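Local coordinates for TRAP dicarboxylate transporter, DctP subunit (Sulfurospirillum deleyianum, PDB 4OVS), which probably binds succinate or related dicarboxylates in the periplasm and delivers them to a TRAP transporter, as a family 7 solute-binding protein, at residues 135-140 against 237-242; 147-152 against 209-214; 224-229 against 292-297. One frame throughout, in Å; residues are numbered along the deposited sequence.

Contact 1 (135-140 against 237-242); sequences KGFVAL and LVIMSE
Val138 and Met240 (a selenomethionine) face each other as a hydrogen-bonded pair of an antiparallel ladder, which joins strand 137-152 to strand 233-241 in the mixed sheet of this periplasmic binding protein. Val138 N donates to Met240 O over 3.0 Å, almost straight at 169°. Met240 N donates in turn to Val138 O at 2.8 Å; this bond is more bent, 153°, but lies in the carbonyl plane. One rung further on, Leu140 N reaches Val238 O at 2.8 Å. Leu140 O accepts from Lys129 NZ, and Val238 has a further backbone bond to Asp141. Ile239 shares no backbone bond with its counterpart Ala139 and bonds instead to Ala87, so strand 233-241 is held along both edges.

Where strand 137-152 begins, water takes over. One water donates to Gly136 O and accepts from Glu242 N at 3.0 Å, giving this first-turn helix N-H an acceptor; a second lies between Phe137 O and Glu242 OE1. The extended Glu242 side chain runs out beside Gly136, whose backbone angles would press any CB against the carbonyl of Lys135, which calls for glycine. Ser241, the N-cap of helix 242-247, has its OG hydrogen-bonded to Leu79 O and, weakly, to Phe244 N.

On the face bearing Val138 and Met240, apolar chains pack together. Met240 CG lies 3.8 Å from Leu140 CD1, and a bend at chi3 (-75°) carries Met240 CE round to within 3.9 Å of Val138 CG1. The opposite face pairs the small Ala139 with the bulkier Ile239; helix 123-134 covers it, Ser133 against Ala139 and Val132 against Ile239. Here Ile239 CD1 rests over one face of the Phe137 ring, 3.9 Å from Phe137 CD1, while Met240 O lies near the plane of that ring, at its edge.

Contact 2 (147-152 against 209-214); sequences FKHLSS and NPLSNF
His149 and Asn209 form the last antiparallel hydrogen-bonded pair between strands 137-152 and 206-209, just before helix 211-216. His149 N donates to Asn209 O at 2.7 Å, but approaches from well above the carbonyl plane, with an N-H...O angle of only 139°. The return bond, Asn209 N to His149 O, is longer at 3.1 Å and straighter. Pro210 then occupies the N-cap position: having no N-H, it needs no acceptor where the pairing stops, and its CA-H points to Phe147 O, with Pro210 CA 3.4 Å from that oxygen.

The tight part is the packing of the histidine on the helix start. With CG beside its own backbone N (chi1 -53°), the His149 ring comes to lie obliquely against Leu211, and His149 CD2 approaches Leu211 CD2 to 3.4 Å. Further along, the slim Ser151 leaves room for the Phe214 ring, which presents its edge, Phe214 CE1 standing 3.6 Å from Ser151 OG. The hydroxyl itself is hydrogen-bonded to Gln223 OE1; its approach to CE1 is a packing contact.

Between and beside these contacts the fit is looser and filled by ordered water. One water accepts from Leu211 N at 3.0 Å, meeting an early N-H of the helix, and also lies next to Phe147 O and His149 NE2. Another donates to Ser151 OG at 2.9 Å, close to His149 O and the side-chain oxygen of Asn209.

Asn213, on the same helix, binds succinate through ND2, so this junction probably helps to position that residue at the ligand site. Around it, Lys148 makes a salt bridge to Glu208, Leu211 and Phe214 pack on helix 253-289, Pro210 meets Leu234 of strand 233-241, and Leu150 on strand 137-152 reaches Phe180 of helix 174-181.

Contact 3 (224-229 against 292-297); sequences TDLTLS and LKIHTL
Asp225 and His295 meet almost in one plane across two parallel strands, 225-227 and 293-295, the second of which adds to the mixed sheet beyond the first. The carboxylate and ring planes differ by 12°, and His295 NE2 donates to the anti lone pair of Asp225 OD2 at 2.9 Å, along a line that stays in the ring plane and is nearly straight at 171°. The position of His295 CG beside its backbone N (chi1 -48°) swings the imidazole back toward the aspartate two residues up the ladder. The other oxygen, Asp225 OD1, accepts from Thr224 OG1 at 2.9 Å, so both ends of the carboxylate are held.

On the same face the Thr227 hydroxyl, bonded to Ile157 O, stands obliquely beside the imidazole, while the Thr227 and Leu297 side chains cross at about a right angle, with Thr227 CG2 3.7 Å from Leu297 CD2. On the face bearing Leu226 and Ile294 the contacts across the strands are aliphatic: Leu226, on which His149 packs, brings its CB within 4.1 Å of Leu292 CD1. Leu228, centre of an inverse gamma turn, rests CD1 against Ile294 CG2 and Thr296 CG2, 4.1 Å from each.

Between the two faces the backbone forms a parallel ladder, in which His295 N donates to Leu226 O at 2.7 Å; at its start Thr224 and Asp225 both face Ser152 of strand 137-152 in a classic beta bulge. With an alanine at His295, the buried Asp225 OD2 would probably be left without its ring N-H partner. The bond needs a proton on NE2, which a neutral ring can also carry; if Asp225 is ionised, as is likely, it would probably favour a protonated His295, adding a charge component to the bonds that hold strand 293-295 to strand 225-227.

How the contacts relate
Contact 2 is the buried one and holds a succinate-binding residue; contacts 1 and 3 are partly exposed and lie on opposite sides of the chain's centre. Contacts 1 and 2 both use strand 137-152, near its two ends. Contacts 2 and 3 touch: Leu150 O lies 2.7 Å from Thr227 N, a probable hydrogen bond, so strand 225-227 has 137-152 along one edge and 293-295 along the other. The chemistry follows position. Contact 1 relies on apolar chains over an antiparallel ladder, contact 2 on one bridge and a strand-to-helix junction, and contact 3 on a parallel ladder with a histidine-carboxylate bond; waters link polar atoms in all three.

Contact 1 (135-140 against 237-242)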
loop_
_atom_site.group_PDB
_atom_site.type_symbol
_atom_site.label_atom_id
_atom_site.label_comp_id
_atom_site.label_asym_id
_atom_site.label_seq_id
_atom_site.Cartn_x
_atom_site.Cartn_y
_atom_site.Cartn_z
ATOM N N LYS A 135 -0.653 16.745 -11.271
ATOM C CA LYS A 135 -1.965 16.236 -11.650
ATOM C C LYS A 135 -3.062 16.698 -10.688
ATOM O O LYS A 135 -4.134 16.114 -10.647
ATOM C CB LYS A 135 -1.960 14.708 -11.670
ATOM C CG LYS A 135 -0.841 14.084 -12.481
ATOM C CD LYS A 135 -0.903 14.456 -13.940
ATOM C CE LYS A 135 -2.234 14.064 -14.534
ATOM N NZ LYS A 135 -2.255 14.299 -15.994
ATOM N N GLY A 136 -2.778 17.700 -9.869
ATOM C CA GLY A 136 -3.822 18.338 -9.083
ATOM C C GLY A 136 -4.091 17.790 -7.695
ATOM O O GLY A 136 -5.233 17.799 -7.250
ATOM N N PHE A 137 -3.052 17.311 -7.007
ATOM C CA PHE A 137 -3.152 16.949 -5.591
ATOM C C PHE A 137 -2.044 17.612 -4.826
ATOM O O PHE A 137 -1.017 17.960 -5.390
ATOM C CB PHE A 137 -3.050 15.430 -5.396
ATOM C CG PHE A 137 -4.167 14.680 -6.034
ATOM C CD1 PHE A 137 -5.407 14.651 -5.442
ATOM C CD2 PHE A 137 -3.994 14.041 -7.254
ATOM C CE1 PHE A 137 -6.449 13.978 -6.033
ATOM C CE2 PHE A 137 -5.027 13.385 -7.848
ATOM C CZ PHE A 137 -6.263 13.342 -7.234
ATOM N N VAL A 138 -2.237 17.806 -3.532
ATOM C CA VAL A 138 -1.141 18.254 -2.710
ATOM C C VAL A 138 -0.469 17.004 -2.143
ATOM O O VAL A 138 -1.053 16.302 -1.332
ATOM C CB VAL A 138 -1.625 19.093 -1.556
ATOM C CG1 VAL A 138 -0.434 19.703 -0.818
ATOM C CG2 VAL A 138 -2.589 20.119 -2.056
ATOM N N ALA A 139 0.756 16.744 -2.589
ATOM C CA ALA A 139 1.528 15.587 -2.160
ATOM C C ALA A 139 2.320 15.909 -0.913
ATOM O O ALA A 139 3.091 16.859 -0.901
ATOM C CB ALA A 139 2.486 15.167 -3.264
ATOM N N LEU A 140 2.167 15.104 0.130
ATOM C CA LEU A 140 2.912 15.337 1.348
ATOM C C LEU A 140 3.956 14.224 1.480
ATOM O O LEU A 140 4.865 14.162 0.663
ATOM C CB LEU A 140 1.966 15.407 2.544
ATOM C CG LEU A 140 0.956 16.540 2.591
ATOM C CD1 LEU A 140 -0.045 16.378 3.714
ATOM C CD2 LEU A 140 1.659 17.819 2.764
ATOM N N LEU A 237 1.452 7.306 -0.381
ATOM C CA LEU A 237 1.787 8.723 -0.466
ATOM C C LEU A 237 0.581 9.468 0.072
ATOM O O LEU A 237 -0.547 9.291 -0.406
ATOM C CB LEU A 237 2.096 9.150 -1.880
ATOM C CG LEU A 237 2.256 10.680 -2.012
ATOM C CD1 LEU A 237 3.455 11.196 -1.248
ATOM C CD2 LEU A 237 2.345 11.069 -3.447
ATOM N N VAL A 238 0.788 10.228 1.125
ATOM C CA VAL A 238 -0.289 11.043 1.699
ATOM C C VAL A 238 -0.544 12.185 0.741
ATOM O O VAL A 238 0.404 12.878 0.309
ATOM C CB VAL A 238 0.106 11.576 3.093
ATOM C CG1 VAL A 238 -0.979 12.459 3.716
ATOM C CG2 VAL A 238 0.424 10.432 4.024
ATOM N N ILE A 239 -1.814 12.348 0.379
ATOM C CA ILE A 239 -2.249 13.462 -0.440
ATOM C C ILE A 239 -3.429 14.230 0.119
ATOM O O ILE A 239 -4.239 13.697 0.874
ATOM C CB ILE A 239 -2.645 13.053 -1.847
ATOM C CG1 ILE A 239 -3.690 11.936 -1.785
ATOM C CG2 ILE A 239 -1.411 12.634 -2.643
ATOM C CD1 ILE A 239 -4.317 11.700 -3.107
HETATM N N MSE A 240 -3.529 15.490 -0.290
HETATM C CA MSE A 240 -4.644 16.321 0.113
HETATM C C MSE A 240 -5.378 16.878 -1.094
HETATM O O MSE A 240 -4.839 16.953 -2.196
HETATM C CB MSE A 240 -4.198 17.464 1.022
HETATM C CG MSE A 240 -3.406 17.101 2.214
HETATM SE SE MSE A 240 -3.386 18.531 3.588
HETATM C CE MSE A 240 -2.141 19.802 2.726
ATOM N N SER A 241 -6.637 17.226 -0.881
ATOM C CA SER A 241 -7.441 17.869 -1.916
ATOM C C SER A 241 -6.911 19.286 -2.132
ATOM O O SER A 241 -6.824 20.096 -1.202
ATOM C CB SER A 241 -8.913 17.926 -1.516
ATOM O OG SER A 241 -9.632 18.788 -2.380
ATOM N N GLU A 242 -6.531 19.572 -3.362
ATOM C CA GLU A 242 -6.046 20.899 -3.720
ATOM C C GLU A 242 -7.061 22.044 -3.461
ATOM O O GLU A 242 -6.668 23.149 -3.042
ATOM C CB GLU A 242 -5.651 20.865 -5.194
ATOM C CG GLU A 242 -4.949 22.056 -5.703
ATOM C CD GLU A 242 -4.472 21.812 -7.115
ATOM O OE1 GLU A 242 -3.295 21.401 -7.280
ATOM O OE2 GLU A 242 -5.292 22.002 -8.050
HETATM O O HOH W 1 -7.031 17.599 -5.569
HETATM O O HOH W 2 -0.463 20.605 -5.983
#

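Contact 2 (147-152 against 209-214)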
loop_
_atom_site.group_PDB
_atom_site.type_symbol
_atom_site.label_atom_id
_atom_site.label_comp_id
_atom_site.label_asym_id
_atom_site.label_seq_id
_atom_site.Cartn_x
_atom_site.Cartn_y
_atom_site.Cartn_z
ATOM N N PHE A 147 6.581 -5.276 2.824
ATOM C CA PHE A 147 6.726 -6.166 1.701
ATOM C C PHE A 147 5.544 -7.136 1.627
ATOM O O PHE A 147 4.918 -7.449 2.631
ATOM C CB PHE A 147 8.050 -6.918 1.801
ATOM C CG PHE A 147 9.238 -6.068 1.495
ATOM C CD1 PHE A 147 9.688 -5.915 0.188
ATOM C CD2 PHE A 147 9.880 -5.397 2.499
ATOM C CE1 PHE A 147 10.758 -5.132 -0.089
ATOM C CE2 PHE A 147 10.951 -4.609 2.218
ATOM C CZ PHE A 147 11.397 -4.482 0.917
ATOM N N LYS A 148 5.272 -7.603 0.416
ATOM C CA LYS A 148 4.050 -8.316 0.086
ATOM C C LYS A 148 4.302 -9.828 0.061
ATOM O O LYS A 148 5.414 -10.268 -0.255
ATOM C CB LYS A 148 3.542 -7.874 -1.283
ATOM C CG LYS A 148 3.042 -6.444 -1.363
ATOM C CD LYS A 148 2.410 -6.162 -2.729
ATOM C CE LYS A 148 3.432 -6.372 -3.840
ATOM N NZ LYS A 148 2.993 -5.808 -5.138
ATOM N N HIS A 149 3.250 -10.611 0.336
ATOM C CA HIS A 149 3.364 -12.080 0.410
ATOM C C HIS A 149 2.227 -12.753 -0.315
ATOM O O HIS A 149 1.101 -12.280 -0.266
ATOM C CB HIS A 149 3.321 -12.519 1.863
ATOM C CG HIS A 149 4.314 -11.820 2.707
ATOM N ND1 HIS A 149 5.665 -12.047 2.587
ATOM C CD2 HIS A 149 4.172 -10.849 3.639
ATOM C CE1 HIS A 149 6.314 -11.247 3.413
ATOM N NE2 HIS A 149 5.432 -10.521 4.073
ATOM N N LEU A 150 2.530 -13.852 -0.993
ATOM C CA LEU A 150 1.546 -14.557 -1.753
ATOM C C LEU A 150 0.768 -15.558 -0.882
ATOM O O LEU A 150 1.361 -16.301 -0.086
ATOM C CB LEU A 150 2.245 -15.338 -2.871
ATOM C CG LEU A 150 2.865 -14.624 -4.052
ATOM C CD1 LEU A 150 3.587 -15.627 -4.929
ATOM C CD2 LEU A 150 1.807 -13.902 -4.838
ATOM N N SER A 151 -0.546 -15.607 -1.061
ATOM C CA SER A 151 -1.366 -16.615 -0.400
ATOM C C SER A 151 -2.323 -17.201 -1.394
ATOM O O SER A 151 -2.569 -16.619 -2.447
ATOM C CB SER A 151 -2.179 -15.983 0.733
ATOM O OG SER A 151 -3.039 -14.988 0.221
ATOM N N SER A 152 -2.914 -18.340 -1.042
ATOM C CA SER A 152 -3.836 -19.009 -1.935
ATOM C C SER A 152 -4.790 -19.884 -1.159
ATOM O O SER A 152 -4.525 -20.242 0.001
ATOM C CB SER A 152 -3.053 -19.892 -2.909
ATOM O OG SER A 152 -3.906 -20.647 -3.750
ATOM N N ASN A 209 -0.314 -9.573 -0.274
ATOM C CA ASN A 209 -0.536 -8.573 0.758
ATOM C C ASN A 209 0.638 -8.443 1.698
ATOM O O ASN A 209 1.373 -9.398 1.917
ATOM C CB ASN A 209 -1.732 -8.917 1.625
ATOM C CG ASN A 209 -3.023 -8.964 0.844
ATOM O OD1 ASN A 209 -3.422 -10.019 0.377
ATOM N ND2 ASN A 209 -3.630 -7.828 0.640
ATOM N N PRO A 210 0.799 -7.251 2.279
ATOM C CA PRO A 210 1.669 -7.134 3.422
ATOM C C PRO A 210 0.978 -7.805 4.617
ATOM O O PRO A 210 -0.222 -7.971 4.567
ATOM C CB PRO A 210 1.804 -5.632 3.597
ATOM C CG PRO A 210 0.602 -5.075 2.990
ATOM C CD PRO A 210 0.189 -5.966 1.908
ATOM N N LEU A 211 1.728 -8.234 5.622
ATOM C CA LEU A 211 1.167 -9.003 6.752
ATOM C C LEU A 211 0.136 -8.192 7.502
ATOM O O LEU A 211 -0.820 -8.741 8.070
ATOM C CB LEU A 211 2.275 -9.482 7.713
ATOM C CG LEU A 211 3.230 -10.512 7.134
ATOM C CD1 LEU A 211 4.156 -11.065 8.231
ATOM C CD2 LEU A 211 2.453 -11.650 6.470
ATOM N N SER A 212 0.301 -6.876 7.466
ATOM C CA SER A 212 -0.590 -5.952 8.150
ATOM C C SER A 212 -2.038 -6.110 7.647
ATOM O O SER A 212 -2.971 -6.348 8.405
ATOM C CB SER A 212 -0.082 -4.513 7.875
ATOM O OG SER A 212 -0.111 -4.213 6.449
ATOM N N ASN A 213 -2.224 -6.003 6.345
ATOM C CA ASN A 213 -3.547 -6.178 5.759
ATOM C C ASN A 213 -4.045 -7.637 5.804
ATOM O O ASN A 213 -5.234 -7.888 6.002
ATOM C CB ASN A 213 -3.548 -5.681 4.327
ATOM C CG ASN A 213 -3.463 -4.176 4.233
ATOM O OD1 ASN A 213 -3.770 -3.439 5.181
ATOM N ND2 ASN A 213 -3.082 -3.700 3.070
ATOM N N PHE A 214 -3.133 -8.579 5.623
ATOM C CA PHE A 214 -3.466 -9.995 5.616
ATOM C C PHE A 214 -4.199 -10.391 6.894
ATOM O O PHE A 214 -5.196 -11.074 6.830
ATOM C CB PHE A 214 -2.204 -10.837 5.431
ATOM C CG PHE A 214 -2.459 -12.283 5.167
ATOM C CD1 PHE A 214 -2.918 -12.708 3.940
ATOM C CD2 PHE A 214 -2.191 -13.227 6.146
ATOM C CE1 PHE A 214 -3.163 -14.063 3.691
ATOM C CE2 PHE A 214 -2.437 -14.592 5.916
ATOM C CZ PHE A 214 -2.911 -15.008 4.689
HETATM O O HOH W 3 4.678 -7.628 5.378
HETATM O O HOH W 4 -1.753 -12.387 0.469
#

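Contact 3 (224-229 against 292-297)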
loop_
_atom_site.group_PDB
_atom_site.type_symbol
_atom_site.label_atom_id
_atom_site.label_comp_id
_atom_site.label_asym_id
_atom_site.label_seq_id
_atom_site.Cartn_x
_atom_site.Cartn_y
_atom_site.Cartn_z
ATOM N N THR A 224 -5.731 -20.855 2.695
ATOM C CA THR A 224 -5.234 -22.091 3.289
ATOM C C THR A 224 -3.691 -22.126 3.300
ATOM O O THR A 224 -3.088 -22.899 4.069
ATOM C CB THR A 224 -5.771 -23.319 2.545
ATOM O OG1 THR A 224 -5.350 -23.291 1.178
ATOM C CG2 THR A 224 -7.273 -23.314 2.556
ATOM N N ASP A 225 -3.067 -21.265 2.487
ATOM C CA ASP A 225 -1.612 -21.222 2.356
ATOM C C ASP A 225 -1.062 -19.818 2.177
ATOM O O ASP A 225 -1.525 -19.077 1.308
ATOM C CB ASP A 225 -1.156 -22.092 1.177
ATOM C CG ASP A 225 -1.449 -23.584 1.404
ATOM O OD1 ASP A 225 -2.539 -24.025 1.025
ATOM O OD2 ASP A 225 -0.593 -24.308 1.971
ATOM N N LEU A 226 -0.057 -19.483 2.995
ATOM C CA LEU A 226 0.679 -18.223 2.927
ATOM C C LEU A 226 2.164 -18.464 2.703
ATOM O O LEU A 226 2.799 -19.236 3.430
ATOM C CB LEU A 226 0.507 -17.416 4.227
ATOM C CG LEU A 226 1.344 -16.137 4.342
ATOM C CD1 LEU A 226 0.884 -15.073 3.410
ATOM C CD2 LEU A 226 1.304 -15.590 5.776
ATOM N N THR A 227 2.728 -17.786 1.708
ATOM C CA THR A 227 4.151 -17.901 1.423
ATOM C C THR A 227 4.860 -16.590 1.672
ATOM O O THR A 227 4.496 -15.549 1.121
ATOM C CB THR A 227 4.385 -18.370 -0.032
ATOM O OG1 THR A 227 3.862 -19.683 -0.177
ATOM C CG2 THR A 227 5.836 -18.414 -0.367
ATOM N N LEU A 228 5.878 -16.629 2.521
ATOM C CA LEU A 228 6.621 -15.403 2.851
ATOM C C LEU A 228 7.590 -15.067 1.708
ATOM O O LEU A 228 8.799 -15.244 1.791
ATOM C CB LEU A 228 7.309 -15.531 4.210
ATOM C CG LEU A 228 6.352 -15.828 5.376
ATOM C CD1 LEU A 228 7.072 -16.024 6.668
ATOM C CD2 LEU A 228 5.337 -14.771 5.575
ATOM N N SER A 229 7.006 -14.598 0.619
ATOM C CA SER A 229 7.726 -14.350 -0.626
ATOM C C SER A 229 8.427 -12.996 -0.695
ATOM O O SER A 229 9.428 -12.853 -1.368
ATOM C CB SER A 229 6.755 -14.472 -1.790
ATOM O OG SER A 229 5.609 -13.687 -1.571
ATOM N N LEU A 292 -4.289 -22.979 8.217
ATOM C CA LEU A 292 -3.343 -22.196 7.426
ATOM C C LEU A 292 -1.965 -22.815 7.576
ATOM O O LEU A 292 -1.550 -23.156 8.675
ATOM C CB LEU A 292 -3.351 -20.741 7.870
ATOM C CG LEU A 292 -2.288 -19.837 7.246
ATOM C CD1 LEU A 292 -2.595 -19.641 5.792
ATOM C CD2 LEU A 292 -2.234 -18.506 7.954
ATOM N N LYS A 293 -1.280 -23.022 6.459
ATOM C CA LYS A 293 0.117 -23.418 6.486
ATOM C C LYS A 293 0.925 -22.206 6.020
ATOM O O LYS A 293 0.543 -21.559 5.053
ATOM C CB LYS A 293 0.383 -24.581 5.529
ATOM C CG LYS A 293 -0.477 -25.800 5.730
ATOM C CD LYS A 293 -0.245 -26.481 7.080
ATOM C CE LYS A 293 1.187 -26.992 7.243
ATOM N NZ LYS A 293 1.383 -27.824 8.496
ATOM N N ILE A 294 2.015 -21.903 6.713
ATOM C CA ILE A 294 2.911 -20.794 6.371
ATOM C C ILE A 294 4.213 -21.352 5.790
ATOM O O ILE A 294 4.863 -22.194 6.398
ATOM C CB ILE A 294 3.179 -19.970 7.612
ATOM C CG1 ILE A 294 1.849 -19.577 8.235
ATOM C CG2 ILE A 294 4.078 -18.737 7.327
ATOM C CD1 ILE A 294 1.980 -18.997 9.611
ATOM N N HIS A 295 4.596 -20.920 4.596
ATOM C CA HIS A 295 5.775 -21.477 3.943
ATOM C C HIS A 295 6.818 -20.424 3.774
ATOM O O HIS A 295 6.505 -19.330 3.368
ATOM C CB HIS A 295 5.445 -22.010 2.559
ATOM C CG HIS A 295 4.234 -22.864 2.530
ATOM N ND1 HIS A 295 4.254 -24.190 2.899
ATOM C CD2 HIS A 295 2.957 -22.585 2.191
ATOM C CE1 HIS A 295 3.041 -24.694 2.778
ATOM N NE2 HIS A 295 2.234 -23.741 2.354
ATOM N N THR A 296 8.060 -20.786 4.058
ATOM C CA THR A 296 9.194 -19.918 3.868
ATOM C C THR A 296 10.011 -20.453 2.697
ATOM O O THR A 296 9.997 -21.628 2.442
ATOM C CB THR A 296 10.064 -19.889 5.118
ATOM O OG1 THR A 296 10.600 -21.177 5.337
ATOM C CG2 THR A 296 9.267 -19.510 6.314
ATOM N N LEU A 297 10.719 -19.590 1.979
ATOM C CA LEU A 297 11.388 -20.020 0.763
ATOM C C LEU A 297 12.871 -20.330 0.972
ATOM O O LEU A 297 13.549 -19.717 1.795
ATOM C CB LEU A 297 11.240 -18.959 -0.335
ATOM C CG LEU A 297 9.818 -18.623 -0.793
ATOM C CD1 LEU A 297 9.871 -17.520 -1.831
ATOM C CD2 LEU A 297 9.085 -19.840 -1.342
HETATM O O HOH W 5 10.394 -17.095 2.676
#